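Local coordinates for protein hyaluronidase (Thermobaculum terrenum, PDB 5DIY) that probably removes O-linked N-acetylglucosamine from modified proteins by hydrolysis, as a family 84 glycoside hydrolase, at residues F167-P172 / W192-V197. Residue numbers count along the deposited sequence, not the author numbering.
Sequences FYCNDP and WTGPNV. With NAG (2-acetamido-2-deoxy-beta-D-glucopyranose), chain E.
At the C-terminal mouth of a TIM barrel, the loops after neighbouring parallel strands 160-164 and 189-192 run side by side, with Y168 opposite W192, C169 opposite G194 and N170 opposite P195. Two backbone hydrogen bonds join them: T193 N to Y168 O (2.8 Å) and N170 N to G194 O (2.9 Å). At G194, phi/psi 117/-158, a CB would press on T193 O and clash with P195 CD, so glycine fits. W192, chi1 t and chi2 -101°, lays its broad indole against the backbone of 167-172: Y168 O and C169 N lie over one face, and P172 CA sits 4.0 Å from W192 CH2. T193, chi1 p, donates OG1 to N196 O (2.9 Å), while T193 CG2 packs 3.5 Å from Y168 CD1. A small side chain suits C169, whose CB is 3.2 Å from T193 OG1; C169 SG, chi1 p, lies 4.1 Å from V197 CG2. Y168, chi1 p and chi2 81°, reaches into the sugar site, where its hydroxyl hydrogen-bonds to N120, the engineered replacement at the predicted proton-donor position. The bound N-acetylglucosamine lays its acetamido methyl, C8, over one face of the Y168 ring, and V197 CG1 comes within 3.1 Å of NAG O5.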
# COMPACT_ATOMS: atom_id res chain seq x y z
N PHE C 167 9.97 13.91 10.97
CA PHE C 167 10.81 12.74 10.74
C PHE C 167 10.12 11.54 11.37
O PHE C 167 10.15 11.39 12.60
CB PHE C 167 12.21 12.98 11.32
CG PHE C 167 12.97 14.07 10.61
CD1 PHE C 167 12.82 15.41 11.00
CD2 PHE C 167 13.82 13.78 9.55
CE1 PHE C 167 13.50 16.42 10.34
CE2 PHE C 167 14.51 14.80 8.88
CZ PHE C 167 14.35 16.12 9.28
N TYR C 168 9.49 10.72 10.53
CA TYR C 168 8.58 9.64 10.98
C TYR C 168 9.01 8.22 10.60
O TYR C 168 8.28 7.27 10.85
CB TYR C 168 7.15 9.90 10.46
CG TYR C 168 7.02 10.08 8.96
CD1 TYR C 168 6.97 8.98 8.10
CD2 TYR C 168 6.92 11.35 8.40
CE1 TYR C 168 6.84 9.15 6.72
CE2 TYR C 168 6.79 11.53 7.03
CZ TYR C 168 6.75 10.43 6.19
OH TYR C 168 6.62 10.64 4.84
N CYS C 169 10.20 8.07 10.03
CA CYS C 169 10.73 6.77 9.65
C CYS C 169 12.25 6.80 9.62
O CYS C 169 12.86 7.86 9.77
CB CYS C 169 10.21 6.37 8.26
SG CYS C 169 10.70 7.46 6.90
N ASN C 170 12.84 5.62 9.43
CA ASN C 170 14.28 5.46 9.20
C ASN C 170 15.10 5.55 10.51
O ASN C 170 15.13 4.57 11.25
CB ASN C 170 14.77 6.38 8.06
CG ASN C 170 16.15 6.00 7.54
OD1 ASN C 170 16.71 4.96 7.88
ND2 ASN C 170 16.70 6.85 6.69
N ASP C 171 15.73 6.69 10.80
CA ASP C 171 16.69 6.77 11.91
C ASP C 171 15.97 7.11 13.22
O ASP C 171 15.54 8.25 13.41
CB ASP C 171 17.77 7.83 11.59
CG ASP C 171 18.91 7.87 12.62
OD1 ASP C 171 18.84 7.22 13.68
OD2 ASP C 171 19.89 8.58 12.34
N PRO C 172 15.84 6.12 14.14
CA PRO C 172 15.14 6.38 15.40
C PRO C 172 15.95 7.21 16.41
O PRO C 172 15.37 7.68 17.40
CB PRO C 172 14.90 4.98 15.95
CG PRO C 172 16.09 4.21 15.49
CD PRO C 172 16.47 4.78 14.15
N TRP C 192 4.86 6.71 13.95
CA TRP C 192 6.11 6.25 13.36
C TRP C 192 5.77 5.16 12.34
O TRP C 192 4.91 4.31 12.61
CB TRP C 192 6.99 5.69 14.48
CG TRP C 192 8.32 5.25 14.03
CD1 TRP C 192 8.71 3.97 13.80
CD2 TRP C 192 9.45 6.08 13.75
NE1 TRP C 192 10.02 3.95 13.38
CE2 TRP C 192 10.49 5.23 13.34
CE3 TRP C 192 9.67 7.46 13.80
CZ2 TRP C 192 11.75 5.71 12.99
CZ3 TRP C 192 10.93 7.94 13.44
CH2 TRP C 192 11.95 7.07 13.05
N THR C 193 6.41 5.18 11.18
CA THR C 193 6.09 4.24 10.09
C THR C 193 7.07 3.07 9.94
O THR C 193 6.76 2.11 9.24
CB THR C 193 5.91 4.96 8.71
OG1 THR C 193 7.17 5.37 8.18
CG2 THR C 193 5.01 6.19 8.85
N GLY C 194 8.22 3.16 10.60
CA GLY C 194 9.18 2.04 10.68
C GLY C 194 10.48 2.42 10.00
O GLY C 194 10.76 3.60 9.85
N PRO C 195 11.29 1.42 9.58
CA PRO C 195 12.55 1.75 8.89
C PRO C 195 12.38 2.53 7.58
O PRO C 195 13.26 3.30 7.22
CB PRO C 195 13.18 0.38 8.63
CG PRO C 195 12.61 -0.50 9.69
CD PRO C 195 11.20 -0.01 9.90
N ASN C 196 11.26 2.33 6.88
CA ASN C 196 10.95 3.04 5.63
C ASN C 196 9.58 3.69 5.74
O ASN C 196 8.88 3.51 6.74
CB ASN C 196 10.97 2.07 4.44
CG ASN C 196 12.23 1.22 4.42
OD1 ASN C 196 13.31 1.70 4.05
ND2 ASN C 196 12.11 -0.05 4.81
N VAL C 197 9.19 4.43 4.70
CA VAL C 197 7.85 5.02 4.62
C VAL C 197 6.84 3.88 4.61
O VAL C 197 5.95 3.83 5.46
CB VAL C 197 7.68 5.92 3.36
CG1 VAL C 197 6.22 6.34 3.18
CG2 VAL C 197 8.58 7.14 3.46
C1 NAG E . 3.67 9.36 3.34
C2 NAG E . 2.43 9.97 4.02
C3 NAG E . 1.13 9.20 3.76
C4 NAG E . 1.23 8.42 2.45
C5 NAG E . 2.35 7.40 2.58
C6 NAG E . 2.54 6.57 1.30
C7 NAG E . 2.93 9.20 6.32
C8 NAG E . 3.09 9.65 7.75
N2 NAG E . 2.64 10.17 5.45
O3 NAG E . 0.04 10.12 3.71
O4 NAG E . 0.01 7.73 2.20
O5 NAG E . 3.59 7.98 3.00
O6 NAG E . 2.73 7.39 0.15
O7 NAG E . 3.05 8.02 6.00